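Local coordinates for protein proteasome accessory factor B/C (PafBC) (Paenarthrobacter aurescens, PDB 6SJ9) that probably regulates transcription in the bacterial DNA damage response, through winged helix-turn-helix and WYL domains, at residues 351-356 and 441-446. Sequence-based numbering, arbitrary orientation.
Sequences RMLQLV and GDLPAL
Leu353, on helix 346-360, and Leu443, in the loop that follows helix 427-441, mark the closest approach of the two backbones, with 10.4 Å between their CA atoms, so the two segments meet through side chains. The two leucines reach toward each other tip to tip, and a single methyl from each makes the touch, Leu353 CD1 lying 3.9 Å from Leu443 CD1. In both, CG lies anti to the carbonyl carbon (chi1 -71° in Leu353, -70° in Leu443), which aims a CD1 methyl at the other leucine; together the two leucines span the distance, and their ends are wholly apolar. At the next position of the helix, Gln354 extends beyond CG and brings its amide NE2 to 3.8 Å from Leu446 CD1. This is a van der Waals touch between a polar group and a methyl, and glutamine, long and polar, suits a partly exposed place at the margin of the contact. Leu446 itself is exposed and poorly ordered, so this second touch is the less certain. The two segments bury just 103 Å² between them, both sides summed, a light surface contact within the PafC helix-turn-helix domain. Leu443 also rests on Glu346 and Leu349 of the same helix. Helix 346-360 thus meets this loop while also packing on helix 378-389 through Met352 and Leu355, and on Phe374 of helix 367-374 through Gln354 and Leu355.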
ATOM      1  N   ARG A 351       1.365  -2.818 -15.779  1.00 39.47           N
ATOM      2  CA  ARG A 351       2.571  -3.632 -15.906  1.00 38.46           C
ATOM      3  C   ARG A 351       2.841  -4.433 -14.630  1.00 38.36           C
ATOM      4  O   ARG A 351       3.186  -5.614 -14.692  1.00 44.32           O
ATOM      5  CB  ARG A 351       3.761  -2.745 -16.274  1.00 37.15           C
ATOM      6  CG  ARG A 351       5.105  -3.501 -16.368  1.00 38.37           C
ATOM      7  CD  ARG A 351       6.192  -2.628 -16.975  1.00 37.26           C
ATOM      8  NE  ARG A 351       6.599  -1.566 -16.043  1.00 38.74           N
ATOM      9  CZ  ARG A 351       6.427  -0.267 -16.253  1.00 39.99           C
ATOM     10  NH1 ARG A 351       5.866   0.157 -17.382  1.00 40.26           N
ATOM     11  NH2 ARG A 351       6.842   0.624 -15.348  1.00 37.38           N
HETATM   12  N   MSE A 352       2.698  -3.820 -13.473  1.00 35.70           N
HETATM   13  CA  MSE A 352       2.904  -4.542 -12.205  1.00 38.71           C
HETATM   14  C   MSE A 352       1.973  -5.708 -12.069  1.00 40.22           C
HETATM   15  O   MSE A 352       2.417  -6.735 -11.571  1.00 43.43           O
HETATM   16  CB  MSE A 352       2.763  -3.646 -10.945  1.00 38.28           C
HETATM   17  CG  MSE A 352       3.924  -2.735 -10.783  1.00 50.77           C
HETATM   18 SE   MSE A 352       3.824  -1.362  -9.322  1.00 63.67          SE
HETATM   19  CE  MSE A 352       2.401  -0.273 -10.027  1.00 65.42           C
ATOM     20  N   LEU A 353       0.712  -5.589 -12.510  1.00 36.96           N
ATOM     21  CA  LEU A 353      -0.140  -6.767 -12.503  1.00 41.13           C
ATOM     22  C   LEU A 353       0.452  -7.879 -13.369  1.00 42.55           C
ATOM     23  O   LEU A 353       0.347  -9.059 -13.028  1.00 43.66           O
ATOM     24  CB  LEU A 353      -1.548  -6.404 -12.983  1.00 43.79           C
ATOM     25  CG  LEU A 353      -2.343  -5.563 -11.988  1.00 42.94           C
ATOM     26  CD1 LEU A 353      -3.613  -5.181 -12.643  1.00 37.99           C
ATOM     27  CD2 LEU A 353      -2.614  -6.364 -10.704  1.00 38.68           C
ATOM     28  N   GLN A 354       1.056  -7.516 -14.509  1.00 42.94           N
ATOM     29  CA  GLN A 354       1.611  -8.464 -15.460  1.00 42.53           C
ATOM     30  C   GLN A 354       2.946  -9.020 -15.001  1.00 40.27           C
ATOM     31  O   GLN A 354       3.457  -9.959 -15.615  1.00 43.51           O
ATOM     32  CB  GLN A 354       1.767  -7.794 -16.833  1.00 43.06           C
ATOM     33  CG  GLN A 354       0.448  -7.619 -17.545  1.00 45.44           C
ATOM     34  CD  GLN A 354       0.526  -6.607 -18.667  1.00 58.01           C
ATOM     35  OE1 GLN A 354       1.564  -6.414 -19.284  1.00 61.29           O
ATOM     36  NE2 GLN A 354      -0.569  -5.876 -18.866  1.00 66.40           N
ATOM     37  N   LEU A 355       3.541  -8.435 -13.968  1.00 36.46           N
ATOM     38  CA  LEU A 355       4.708  -9.057 -13.370  1.00 40.57           C
ATOM     39  C   LEU A 355       4.303 -10.284 -12.553  1.00 38.72           C
ATOM     40  O   LEU A 355       5.101 -11.216 -12.414  1.00 38.75           O
ATOM     41  CB  LEU A 355       5.453  -8.063 -12.476  1.00 37.84           C
ATOM     42  CG  LEU A 355       5.928  -6.779 -13.138  1.00 43.23           C
ATOM     43  CD1 LEU A 355       6.773  -5.953 -12.138  1.00 41.18           C
ATOM     44  CD2 LEU A 355       6.773  -7.113 -14.354  1.00 43.07           C
ATOM     45  N   VAL A 356       3.073 -10.303 -12.027  1.00 36.16           N
ATOM     46  CA  VAL A 356       2.684 -11.374 -11.100  1.00 39.55           C
ATOM     47  C   VAL A 356       2.883 -12.764 -11.714  1.00 42.90           C
ATOM     48  O   VAL A 356       3.521 -13.612 -11.067  1.00 42.39           O
ATOM     49  CB  VAL A 356       1.255 -11.131 -10.576  1.00 41.01           C
ATOM     50  CG1 VAL A 356       0.782 -12.304  -9.672  1.00 43.35           C
ATOM     51  CG2 VAL A 356       1.195  -9.810  -9.831  1.00 41.64           C
ATOM     52  N   GLY A 441      -9.344  -3.235 -11.191  1.00 33.74           N
ATOM     53  CA  GLY A 441     -10.233  -3.804 -12.187  1.00 39.14           C
ATOM     54  C   GLY A 441     -10.731  -2.804 -13.207  1.00 43.58           C
ATOM     55  O   GLY A 441     -11.191  -3.203 -14.282  1.00 41.64           O
ATOM     56  N   ASP A 442     -10.616  -1.519 -12.915  1.00 41.06           N
ATOM     57  CA  ASP A 442     -11.039  -0.504 -13.865  1.00 39.86           C
ATOM     58  C   ASP A 442      -9.914  -0.032 -14.820  1.00 39.64           C
ATOM     59  O   ASP A 442     -10.158   0.839 -15.647  1.00 42.56           O
ATOM     60  CB  ASP A 442     -11.651   0.669 -13.078  1.00 40.19           C
ATOM     61  CG  ASP A 442     -12.507   1.570 -13.945  1.00 47.13           C
ATOM     62  OD1 ASP A 442     -13.321   0.999 -14.705  1.00 51.57           O
ATOM     63  OD2 ASP A 442     -12.404   2.819 -13.848  1.00 46.59           O
ATOM     64  N   LEU A 443      -8.696  -0.562 -14.718  1.00 39.04           N
ATOM     65  CA  LEU A 443      -7.594  -0.181 -15.607  1.00 41.83           C
ATOM     66  C   LEU A 443      -7.907  -0.558 -17.061  1.00 48.40           C
ATOM     67  O   LEU A 443      -8.656  -1.515 -17.310  1.00 45.71           O
ATOM     68  CB  LEU A 443      -6.299  -0.874 -15.194  1.00 38.91           C
ATOM     69  CG  LEU A 443      -5.694  -0.415 -13.909  1.00 40.18           C
ATOM     70  CD1 LEU A 443      -4.689  -1.484 -13.454  1.00 35.08           C
ATOM     71  CD2 LEU A 443      -5.041   0.954 -14.160  1.00 37.32           C
ATOM     72  N   PRO A 444      -7.373   0.196 -18.033  1.00 57.90           N
ATOM     73  CA  PRO A 444      -7.668  -0.064 -19.452  1.00 68.00           C
ATOM     74  C   PRO A 444      -7.514  -1.521 -19.854  1.00 79.94           C
ATOM     75  O   PRO A 444      -6.468  -2.144 -19.628  1.00 74.73           O
ATOM     76  CB  PRO A 444      -6.638   0.801 -20.183  1.00 63.83           C
ATOM     77  CG  PRO A 444      -6.188   1.795 -19.227  1.00 61.26           C
ATOM     78  CD  PRO A 444      -6.762   1.515 -17.856  1.00 59.82           C
ATOM     79  N   ALA A 445      -8.522  -2.022 -20.569  1.00 95.54           N
ATOM     80  CA  ALA A 445      -8.505  -3.404 -21.025  1.00110.94           C
ATOM     81  C   ALA A 445      -7.490  -3.566 -22.149  1.00126.77           C
ATOM     82  O   ALA A 445      -7.358  -2.703 -23.021  1.00125.57           O
ATOM     83  CB  ALA A 445      -9.898  -3.832 -21.490  1.00109.13           C
ATOM     84  N   LEU A 446      -6.759  -4.673 -22.113  1.00143.38           N
ATOM     85  CA  LEU A 446      -5.698  -4.940 -23.071  1.00149.47           C
ATOM     86  C   LEU A 446      -6.177  -5.907 -24.153  1.00153.52           C
ATOM     87  O   LEU A 446      -7.191  -6.597 -24.004  1.00156.35           O
ATOM     88  CB  LEU A 446      -4.454  -5.495 -22.362  1.00152.05           C
ATOM     89  CG  LEU A 446      -4.469  -6.863 -21.667  1.00154.75           C
ATOM     90  CD1 LEU A 446      -3.049  -7.272 -21.324  1.00155.66           C
ATOM     91  CD2 LEU A 446      -5.333  -6.883 -20.411  1.00155.33           C
TER